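Local coordinates for cytoplasmic protein (Cryptococcus neoformans var. grubii serotype A, PDB 7LPO), which probably hydrolyses the beta-glucosidic bond of steryl glucosides, as a sterylglucosidase of glycoside hydrolase family 5, at residues Leu36-Val41 and Tyr96-Tyr101; Phe426-Val431 and Cys448-Phe453; Thr517-Ile522 and Asn564-Ala569. All blocks are in the same frame, centred on the assembly; numbering follows the deposited sequence.

Contact 1: Leu36-Val41 and Tyr96-Tyr101; sequences LVLRGV and YNLLRY
Arg-39 to Val-41 and Leu-98 to Tyr-101 are neighbouring strands running in the same sense, their short axes coming within 4.7 Å and diverging by 40°. The regular part of the pairing is at Val-41 and Leu-99. There Arg-100 N donates to Val-41 O (3.1 Å), while the bond from Val-41 N to Leu-98 O is weak. One step earlier Asn-97 N donates to Arg-39 O at 2.9 Å, and Gly-40 CA comes to 3.1 Å from Leu-98 O in a CA-H...O contact.

Just ahead of strand 98-104, the Asn-97 side chain extends the pairing along the other segment. A chi1 of 54° puts CG between its own backbone N and carbonyl carbon. The amide OD1 takes the Arg-39 N-H at 2.9 Å, in the plane of the amide, and ND2 makes a weak, nearly straight bond to Val-37 O (3.4 Å). The Leu-38 side chain crosses that of Asn-97 at about a right angle, its CD2 nearest the amide ND2, and Leu-38 CB packs on Leu-98 CD2. The Tyr-96 ring lies with one face over Gly-40 C, and Val-41 CG1 approaches its CE2 obliquely at 3.6 Å. Val-41 and Leu-99 lie side by side, pointing the same way, with Val-41 CG2 against Leu-99 CD2.

The Arg-39 guanidinium forms a salt bridge with Asp-561, and the Tyr-96 hydroxyl bonds to Phe-665 O. The pair forms the first two strands of a family 5 TIM barrel, with strand 567-570 beside 35-43 and strand 137-143 beside 98-104; strand 669-673 packs against Asn-97.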
loop_
_atom_site.group_PDB
_atom_site.type_symbol
_atom_site.label_atom_id
_atom_site.label_comp_id
_atom_site.label_asym_id
_atom_site.label_seq_id
_atom_site.Cartn_x
_atom_site.Cartn_y
_atom_site.Cartn_z
ATOM N N LEU A 36 0.900 -17.782 -13.933
ATOM C CA LEU A 36 0.683 -17.796 -12.494
ATOM C C LEU A 36 -0.144 -16.591 -12.066
ATOM O O LEU A 36 0.006 -15.494 -12.615
ATOM C CB LEU A 36 2.013 -17.785 -11.743
ATOM C CG LEU A 36 3.006 -18.886 -12.108
ATOM C CD1 LEU A 36 4.317 -18.689 -11.372
ATOM C CD2 LEU A 36 2.426 -20.263 -11.818
ATOM N N VAL A 37 -1.015 -16.804 -11.081
ATOM C CA VAL A 37 -1.756 -15.728 -10.434
ATOM C C VAL A 37 -1.349 -15.708 -8.969
ATOM O O VAL A 37 -1.478 -16.723 -8.271
ATOM C CB VAL A 37 -3.276 -15.894 -10.576
ATOM C CG1 VAL A 37 -4.007 -14.811 -9.755
ATOM C CG2 VAL A 37 -3.694 -15.834 -12.041
ATOM N N LEU A 38 -0.853 -14.559 -8.508
ATOM C CA LEU A 38 -0.374 -14.401 -7.142
ATOM C C LEU A 38 -1.371 -13.559 -6.361
ATOM O O LEU A 38 -1.644 -12.410 -6.728
ATOM C CB LEU A 38 1.011 -13.754 -7.107
ATOM C CG LEU A 38 2.124 -14.550 -7.786
ATOM C CD1 LEU A 38 3.396 -13.696 -7.798
ATOM C CD2 LEU A 38 2.369 -15.882 -7.093
ATOM N N ARG A 39 -1.885 -14.124 -5.274
ATOM C CA ARG A 39 -2.893 -13.471 -4.460
ATOM C C ARG A 39 -2.577 -13.698 -2.996
ATOM O O ARG A 39 -2.224 -14.807 -2.585
ATOM C CB ARG A 39 -4.293 -13.991 -4.795
ATOM C CG ARG A 39 -4.818 -13.378 -6.078
ATOM C CD ARG A 39 -6.180 -13.933 -6.493
ATOM N NE ARG A 39 -6.586 -13.278 -7.727
ATOM C CZ ARG A 39 -7.780 -13.380 -8.293
ATOM N NH1 ARG A 39 -8.723 -14.126 -7.735
ATOM N NH2 ARG A 39 -8.024 -12.715 -9.422
ATOM N N GLY A 40 -2.717 -12.636 -2.215
ATOM C CA GLY A 40 -2.405 -12.720 -0.813
ATOM C C GLY A 40 -2.754 -11.450 -0.074
ATOM O O GLY A 40 -3.742 -10.790 -0.409
ATOM N N VAL A 41 -1.940 -11.101 0.926
ATOM C CA VAL A 41 -2.239 -10.008 1.841
ATOM C C VAL A 41 -0.972 -9.209 2.105
ATOM O O VAL A 41 0.149 -9.686 1.907
ATOM C CB VAL A 41 -2.819 -10.523 3.175
ATOM C CG1 VAL A 41 -4.013 -11.401 2.915
ATOM C CG2 VAL A 41 -1.745 -11.328 3.945
ATOM N N TYR A 96 -4.009 -18.244 -0.164
ATOM C CA TYR A 96 -3.040 -17.215 -0.513
ATOM C C TYR A 96 -1.656 -17.811 -0.732
ATOM O O TYR A 96 -1.254 -18.757 -0.051
ATOM C CB TYR A 96 -2.996 -16.154 0.578
ATOM C CG TYR A 96 -4.313 -15.418 0.726
ATOM C CD1 TYR A 96 -5.117 -15.169 -0.380
ATOM C CD2 TYR A 96 -4.746 -14.967 1.962
ATOM C CE1 TYR A 96 -6.314 -14.505 -0.257
ATOM C CE2 TYR A 96 -5.947 -14.296 2.090
ATOM C CZ TYR A 96 -6.726 -14.074 0.981
ATOM O OH TYR A 96 -7.926 -13.416 1.106
ATOM N N ASN A 97 -0.941 -17.271 -1.722
ATOM C CA ASN A 97 0.435 -17.665 -2.002
ATOM C C ASN A 97 1.370 -16.464 -2.073
ATOM O O ASN A 97 2.504 -16.599 -2.552
ATOM C CB ASN A 97 0.510 -18.457 -3.311
ATOM C CG ASN A 97 -0.128 -17.715 -4.481
ATOM O OD1 ASN A 97 -0.517 -16.553 -4.355
ATOM N ND2 ASN A 97 -0.233 -18.384 -5.626
ATOM N N LEU A 98 0.930 -15.297 -1.610
ATOM C CA LEU A 98 1.678 -14.061 -1.776
ATOM C C LEU A 98 1.581 -13.228 -0.510
ATOM O O LEU A 98 0.535 -13.183 0.144
ATOM C CB LEU A 98 1.147 -13.251 -2.966
ATOM C CG LEU A 98 1.709 -11.847 -3.194
ATOM C CD1 LEU A 98 3.077 -11.927 -3.824
ATOM C CD2 LEU A 98 0.756 -11.045 -4.072
ATOM N N LEU A 99 2.684 -12.575 -0.172
ATOM C CA LEU A 99 2.745 -11.651 0.949
ATOM C C LEU A 99 3.505 -10.422 0.486
ATOM O O LEU A 99 4.587 -10.557 -0.087
ATOM C CB LEU A 99 3.446 -12.267 2.164
ATOM C CG LEU A 99 2.827 -13.521 2.769
ATOM C CD1 LEU A 99 3.807 -14.137 3.749
ATOM C CD2 LEU A 99 1.512 -13.213 3.441
ATOM N N ARG A 100 2.916 -9.243 0.685
ATOM C CA ARG A 100 3.624 -7.978 0.544
ATOM C C ARG A 100 4.141 -7.635 1.932
ATOM O O ARG A 100 3.350 -7.396 2.852
ATOM C CB ARG A 100 2.706 -6.894 -0.007
ATOM C CG ARG A 100 3.410 -5.565 -0.246
ATOM C CD ARG A 100 2.569 -4.705 -1.143
ATOM N NE ARG A 100 3.106 -3.365 -1.349
ATOM C CZ ARG A 100 2.700 -2.284 -0.692
ATOM N NH1 ARG A 100 1.764 -2.371 0.252
ATOM N NH2 ARG A 100 3.232 -1.107 -0.984
ATOM N N TYR A 101 5.461 -7.671 2.104
ATOM C CA TYR A 101 6.056 -7.600 3.431
ATOM C C TYR A 101 6.389 -6.156 3.781
ATOM O O TYR A 101 7.205 -5.523 3.109
ATOM C CB TYR A 101 7.307 -8.473 3.524
ATOM C CG TYR A 101 7.813 -8.525 4.940
ATOM C CD1 TYR A 101 8.640 -7.525 5.438
ATOM C CD2 TYR A 101 7.414 -9.542 5.804
ATOM C CE1 TYR A 101 9.081 -7.551 6.755
ATOM C CE2 TYR A 101 7.856 -9.575 7.122
ATOM C CZ TYR A 101 8.690 -8.577 7.586
ATOM O OH TYR A 101 9.121 -8.597 8.897
#

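Contact 2: Phe426-Val431 and Cys448-Phe453; sequences FIQAPV and CSSPHF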
loop_
_atom_site.group_PDB
_atom_site.type_symbol
_atom_site.label_atom_id
_atom_site.label_comp_id
_atom_site.label_asym_id
_atom_site.label_seq_id
_atom_site.Cartn_x
_atom_site.Cartn_y
_atom_site.Cartn_z
ATOM N N PHE A 426 8.937 -4.081 -8.713
ATOM C CA PHE A 426 7.524 -3.772 -8.557
ATOM C C PHE A 426 7.394 -2.258 -8.563
ATOM O O PHE A 426 7.798 -1.584 -7.607
ATOM C CB PHE A 426 6.967 -4.400 -7.287
ATOM C CG PHE A 426 6.828 -5.903 -7.371
ATOM C CD1 PHE A 426 5.678 -6.475 -7.865
ATOM C CD2 PHE A 426 7.863 -6.733 -6.969
ATOM C CE1 PHE A 426 5.549 -7.841 -7.948
ATOM C CE2 PHE A 426 7.742 -8.114 -7.036
ATOM C CZ PHE A 426 6.585 -8.668 -7.525
ATOM N N ILE A 427 6.865 -1.731 -9.659
ATOM C CA ILE A 427 6.889 -0.302 -9.940
ATOM C C ILE A 427 5.589 0.304 -9.438
ATOM O O ILE A 427 4.519 0.059 -10.004
ATOM C CB ILE A 427 7.097 -0.033 -11.434
ATOM C CG1 ILE A 427 8.498 -0.505 -11.848
ATOM C CG2 ILE A 427 6.914 1.439 -11.735
ATOM C CD1 ILE A 427 8.541 -1.135 -13.200
ATOM N N GLN A 428 5.679 1.091 -8.374
ATOM C CA GLN A 428 4.523 1.726 -7.754
ATOM C C GLN A 428 4.633 3.216 -8.034
ATOM O O GLN A 428 5.279 3.953 -7.289
ATOM C CB GLN A 428 4.464 1.462 -6.255
ATOM C CG GLN A 428 3.106 1.772 -5.638
ATOM C CD GLN A 428 3.190 1.979 -4.137
ATOM O OE1 GLN A 428 2.534 2.858 -3.579
ATOM N NE2 GLN A 428 3.992 1.158 -3.473
ATOM N N ALA A 429 4.003 3.650 -9.124
ATOM C CA ALA A 429 3.917 5.066 -9.423
ATOM C C ALA A 429 3.175 5.785 -8.301
ATOM O O ALA A 429 2.447 5.159 -7.527
ATOM C CB ALA A 429 3.198 5.291 -10.752
ATOM N N PRO A 430 3.356 7.099 -8.187
ATOM C CA PRO A 430 2.600 7.856 -7.182
ATOM C C PRO A 430 1.094 7.668 -7.336
ATOM O O PRO A 430 0.567 7.486 -8.434
ATOM C CB PRO A 430 3.015 9.307 -7.445
ATOM C CG PRO A 430 4.395 9.189 -8.056
ATOM C CD PRO A 430 4.365 7.924 -8.875
ATOM N N VAL A 431 0.404 7.723 -6.198
ATOM C CA VAL A 431 -1.025 7.456 -6.144
ATOM C C VAL A 431 -1.751 8.267 -7.203
ATOM O O VAL A 431 -1.491 9.461 -7.383
ATOM C CB VAL A 431 -1.553 7.772 -4.733
ATOM C CG1 VAL A 431 -3.058 7.909 -4.731
ATOM C CG2 VAL A 431 -1.129 6.693 -3.749
ATOM N N CYS A 448 7.118 -5.488 -12.898
ATOM C CA CYS A 448 5.688 -5.680 -12.692
ATOM C C CYS A 448 5.139 -4.367 -12.161
ATOM O O CYS A 448 5.722 -3.775 -11.255
ATOM C CB CYS A 448 5.417 -6.829 -11.704
ATOM S SG CYS A 448 3.674 -7.057 -11.208
ATOM N N SER A 449 4.041 -3.908 -12.734
ATOM C CA SER A 449 3.382 -2.697 -12.271
ATOM C C SER A 449 2.601 -3.024 -11.005
ATOM O O SER A 449 1.921 -4.052 -10.942
ATOM C CB SER A 449 2.454 -2.164 -13.366
ATOM O OG SER A 449 1.886 -0.927 -12.985
ATOM N N SER A 450 2.705 -2.167 -9.989
ATOM C CA SER A 450 2.119 -2.451 -8.676
ATOM C C SER A 450 1.327 -1.258 -8.156
ATOM O O SER A 450 1.583 -0.760 -7.060
ATOM C CB SER A 450 3.210 -2.857 -7.684
ATOM O OG SER A 450 4.165 -1.822 -7.475
ATOM N N PRO A 451 0.313 -0.813 -8.889
ATOM C CA PRO A 451 -0.542 0.259 -8.369
ATOM C C PRO A 451 -1.375 -0.218 -7.185
ATOM O O PRO A 451 -1.587 -1.413 -6.966
ATOM C CB PRO A 451 -1.433 0.607 -9.563
ATOM C CG PRO A 451 -1.620 -0.736 -10.252
ATOM C CD PRO A 451 -0.266 -1.446 -10.090
ATOM N N HIS A 452 -1.858 0.749 -6.414
ATOM C CA HIS A 452 -2.865 0.494 -5.397
ATOM C C HIS A 452 -4.228 0.935 -5.915
ATOM O O HIS A 452 -4.332 1.813 -6.774
ATOM C CB HIS A 452 -2.533 1.220 -4.093
ATOM C CG HIS A 452 -1.200 0.844 -3.521
ATOM N ND1 HIS A 452 -0.668 1.462 -2.413
ATOM C CD2 HIS A 452 -0.295 -0.089 -3.902
ATOM C CE1 HIS A 452 0.512 0.937 -2.141
ATOM N NE2 HIS A 452 0.761 -0.010 -3.026
ATOM N N PHE A 453 -5.277 0.289 -5.417
ATOM C CA PHE A 453 -6.632 0.720 -5.718
ATOM C C PHE A 453 -7.523 0.523 -4.508
ATOM O O PHE A 453 -7.559 -0.569 -3.933
ATOM C CB PHE A 453 -7.245 -0.035 -6.895
ATOM C CG PHE A 453 -8.662 0.369 -7.162
ATOM C CD1 PHE A 453 -8.939 1.448 -7.979
ATOM C CD2 PHE A 453 -9.717 -0.296 -6.562
ATOM C CE1 PHE A 453 -10.244 1.846 -8.211
ATOM C CE2 PHE A 453 -11.023 0.104 -6.799
ATOM C CZ PHE A 453 -11.277 1.181 -7.620
HETATM O O HOH W 1 3.061 1.426 -12.493
#
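Phe-426 and Ile-427 pair with Cys-448 and Ser-449 as two successive parallel strands of the family 5 TIM barrel, joined through helix 440-443 in a beta-alpha-beta unit. Two main-chain bonds fix the register: Ile-427 N to Cys-448 O at 2.8 Å, and Ser-450 N to Ile-427 O at 2.9 Å.

Phe-426 and Cys-448 share one face of the pair. The thiol SG meets the ring obliquely, 3.8 Å from Phe-426 CE1, a sulfur-aromatic contact, while Ser-450 CB lies at the ring edge. Beyond the strands the contact passes to Gln-428, whose CG is 3.3 Å from Ser-450 O. Its extended chain carries the amide over the imidazole of His-452. OE1 lies over one face of that ring, 3.1 Å from His-452 CE1, and the amide and ring planes are 33° apart; the approach is packing, since neither amide atom has the angle for a bond to NE2. The His-452 side chain is about 5 Å from a bound Tris molecule, which puts this packing at the edge of the pocket.

A second shell sets these groups. Glu-271 takes part twice, its N bonding to Gln-428 OE1 and its OE2 to His-452 ND1, so amide and imidazole are positioned by one residue. Ser-450 OG, with chi1 of 62°, sits between its own backbone N and carbonyl carbon and bonds to Asp-267 OD1. Phe-426 stacks on Phe-139, and on the other face Ile-427 packs against Trp-405 and Trp-409 of helix 400-419. On that face too a water bridges the strands, donating to Ile-427 O at 3.2 Å and lying 2.7 Å from Ser-449 OG.

Contact 3: Thr517-Ile522 and Asn564-Ala569; sequences TLVGEI and NCLNYA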
loop_
_atom_site.group_PDB
_atom_site.type_symbol
_atom_site.label_atom_id
_atom_site.label_comp_id
_atom_site.label_asym_id
_atom_site.label_seq_id
_atom_site.Cartn_x
_atom_site.Cartn_y
_atom_site.Cartn_z
ATOM N N THR A 517 0.703 -7.055 -14.010
ATOM C CA THR A 517 0.179 -6.060 -13.089
ATOM C C THR A 517 -0.234 -6.754 -11.797
ATOM O O THR A 517 -0.831 -7.836 -11.829
ATOM C CB THR A 517 -1.022 -5.317 -13.674
ATOM O OG1 THR A 517 -0.675 -4.738 -14.937
ATOM C CG2 THR A 517 -1.476 -4.220 -12.709
ATOM N N LEU A 518 0.079 -6.131 -10.662
ATOM C CA LEU A 518 -0.314 -6.656 -9.363
ATOM C C LEU A 518 -0.835 -5.498 -8.537
ATOM O O LEU A 518 -0.154 -4.480 -8.402
ATOM C CB LEU A 518 0.864 -7.342 -8.678
ATOM C CG LEU A 518 0.653 -8.041 -7.337
ATOM C CD1 LEU A 518 1.783 -9.031 -7.070
ATOM C CD2 LEU A 518 0.587 -7.029 -6.224
ATOM N N VAL A 519 -2.047 -5.637 -8.006
ATOM C CA VAL A 519 -2.643 -4.567 -7.211
ATOM C C VAL A 519 -2.059 -4.692 -5.808
ATOM O O VAL A 519 -2.505 -5.515 -5.004
ATOM C CB VAL A 519 -4.170 -4.627 -7.202
ATOM C CG1 VAL A 519 -4.719 -3.495 -6.358
ATOM C CG2 VAL A 519 -4.721 -4.557 -8.630
ATOM N N GLY A 520 -1.047 -3.874 -5.512
ATOM C CA GLY A 520 -0.282 -4.059 -4.290
ATOM C C GLY A 520 -1.059 -3.802 -3.018
ATOM O O GLY A 520 -0.679 -4.312 -1.959
ATOM N N GLU A 521 -2.100 -2.987 -3.087
ATOM C CA GLU A 521 -3.004 -2.783 -1.965
ATOM C C GLU A 521 -4.428 -2.656 -2.478
ATOM O O GLU A 521 -4.685 -1.941 -3.452
ATOM C CB GLU A 521 -2.669 -1.521 -1.165
ATOM C CG GLU A 521 -1.325 -1.503 -0.494
ATOM C CD GLU A 521 -1.165 -0.292 0.431
ATOM O OE1 GLU A 521 -2.193 0.342 0.782
ATOM O OE2 GLU A 521 -0.010 0.030 0.786
ATOM N N ILE A 522 -5.352 -3.326 -1.795
ATOM C CA ILE A 522 -6.784 -3.187 -2.047
ATOM C C ILE A 522 -7.497 -3.721 -0.816
ATOM O O ILE A 522 -7.036 -4.685 -0.196
ATOM C CB ILE A 522 -7.210 -3.923 -3.342
ATOM C CG1 ILE A 522 -8.721 -3.789 -3.576
ATOM C CG2 ILE A 522 -6.825 -5.391 -3.303
ATOM C CD1 ILE A 522 -9.142 -4.105 -4.993
ATOM N N ASN A 564 -10.098 -9.033 -15.948
ATOM C CA ASN A 564 -8.842 -8.495 -15.440
ATOM C C ASN A 564 -7.913 -9.611 -14.975
ATOM O O ASN A 564 -6.720 -9.592 -15.280
ATOM C CB ASN A 564 -9.117 -7.501 -14.307
ATOM C CG ASN A 564 -9.895 -6.281 -14.781
ATOM O OD1 ASN A 564 -9.765 -5.860 -15.925
ATOM N ND2 ASN A 564 -10.699 -5.706 -13.899
ATOM N N CYS A 565 -8.437 -10.577 -14.217
ATOM C CA CYS A 565 -7.667 -11.733 -13.745
ATOM C C CYS A 565 -6.349 -11.302 -13.094
ATOM O O CYS A 565 -5.266 -11.786 -13.430
ATOM C CB CYS A 565 -7.417 -12.717 -14.894
ATOM S SG CYS A 565 -8.917 -13.522 -15.543
ATOM N N LEU A 566 -6.457 -10.416 -12.112
ATOM C CA LEU A 566 -5.300 -9.709 -11.589
ATOM C C LEU A 566 -4.645 -10.420 -10.407
ATOM O O LEU A 566 -5.277 -11.181 -9.666
ATOM C CB LEU A 566 -5.698 -8.298 -11.151
ATOM C CG LEU A 566 -5.768 -7.217 -12.227
ATOM C CD1 LEU A 566 -6.555 -6.019 -11.702
ATOM C CD2 LEU A 566 -4.371 -6.801 -12.655
ATOM N N ASN A 567 -3.350 -10.163 -10.258
ATOM C CA ASN A 567 -2.637 -10.431 -9.024
ATOM C C ASN A 567 -2.942 -9.321 -8.021
ATOM O O ASN A 567 -3.184 -8.166 -8.398
ATOM C CB ASN A 567 -1.131 -10.505 -9.287
ATOM C CG ASN A 567 -0.778 -11.416 -10.449
ATOM O OD1 ASN A 567 -0.908 -12.639 -10.369
ATOM N ND2 ASN A 567 -0.324 -10.821 -11.539
ATOM N N TYR A 568 -2.944 -9.665 -6.733
ATOM C CA TYR A 568 -3.162 -8.596 -5.769
ATOM C C TYR A 568 -2.792 -9.013 -4.356
ATOM O O TYR A 568 -2.662 -10.196 -4.042
ATOM C CB TYR A 568 -4.616 -8.108 -5.791
ATOM C CG TYR A 568 -5.668 -9.169 -5.514
ATOM C CD1 TYR A 568 -5.925 -9.604 -4.221
ATOM C CD2 TYR A 568 -6.412 -9.721 -6.540
ATOM C CE1 TYR A 568 -6.887 -10.556 -3.962
ATOM C CE2 TYR A 568 -7.394 -10.673 -6.284
ATOM C CZ TYR A 568 -7.619 -11.084 -4.997
ATOM O OH TYR A 568 -8.581 -12.032 -4.744
ATOM N N ALA A 569 -2.612 -7.993 -3.516
ATOM C CA ALA A 569 -2.337 -8.140 -2.092
ATOM C C ALA A 569 -3.368 -7.303 -1.349
ATOM O O ALA A 569 -3.380 -6.072 -1.469
ATOM C CB ALA A 569 -0.912 -7.699 -1.744
#
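Val-519 and Leu-566 meet branch to branch on one face of a parallel strand pair, CG2 of the valine 3.9 Å from CD1 of the leucine. The other leucine methyl, CD2, rests 3.8 Å from Thr-517 CB. Next to this, Val-519 CB packs on Tyr-568 CB at 3.8 Å, and Ile-522 CG2 comes obliquely to the Tyr-568 ring. Helix 490-512 covers Val-519 and Leu-566, and helix 547-559 covers Ile-522 and Tyr-568.

The opposite face belongs to Leu-518 and Asn-567. With CG anti to the backbone N (chi1 -176°), the leucine crosses the asparagine at about a right angle and sets CG 3.6 Å from Asn-567 CB.

Between the faces, Val-519 N donates to Asn-567 O (2.8 Å) and Ala-569 N to Val-519 O (2.9 Å). The Asn-567 amide adds a side-chain bond: ND2 reaches Thr-517 O at 3.0 Å from 38° above that carbonyl plane, while OD1 accepts Leu-38 N, tying strand 35-43 to the pair. The chain turns a corner at Gly-520, after which the bond from Ile-522 N to Ala-569 O is weak (3.4 Å).

Past the corner, Glu-521 points away from 564-569, with OE2 in a salt bridge to Arg-100 and OE1 bonded to Tyr-454 OH and to the amine of a bound Tris. A glutamate at the end of the seventh strand, beside the eighth, is typical of the TIM-barrel active site in family 5, where this position usually supplies the nucleophile; Glu-521 is consistent with that role.

The three contacts are parallel strand pairs of one barrel: the first and second strands in contact 1, the fifth and sixth in contact 2, the seventh and eighth in contact 3. Contacts 2 and 3 are joined by main-chain bonds, Ser-449 O to Leu-518 N (2.8 Å) and Pro-451 O to Gly-520 N (2.9 Å), and centres of contacts 1 and 3 lie only 9 Å apart. Contact 3 reaches the bound Tris, probably from the crystallisation liquor, directly through Glu-521; contact 2 comes near it through His-452. Contact 1 connects through Arg-100, whose NH1 salt-bridges Glu-521 OE2 (3.0 Å) and whose NH2 packs against His-452 NE2 (3.4 Å), consistent with a shared sugar-binding site.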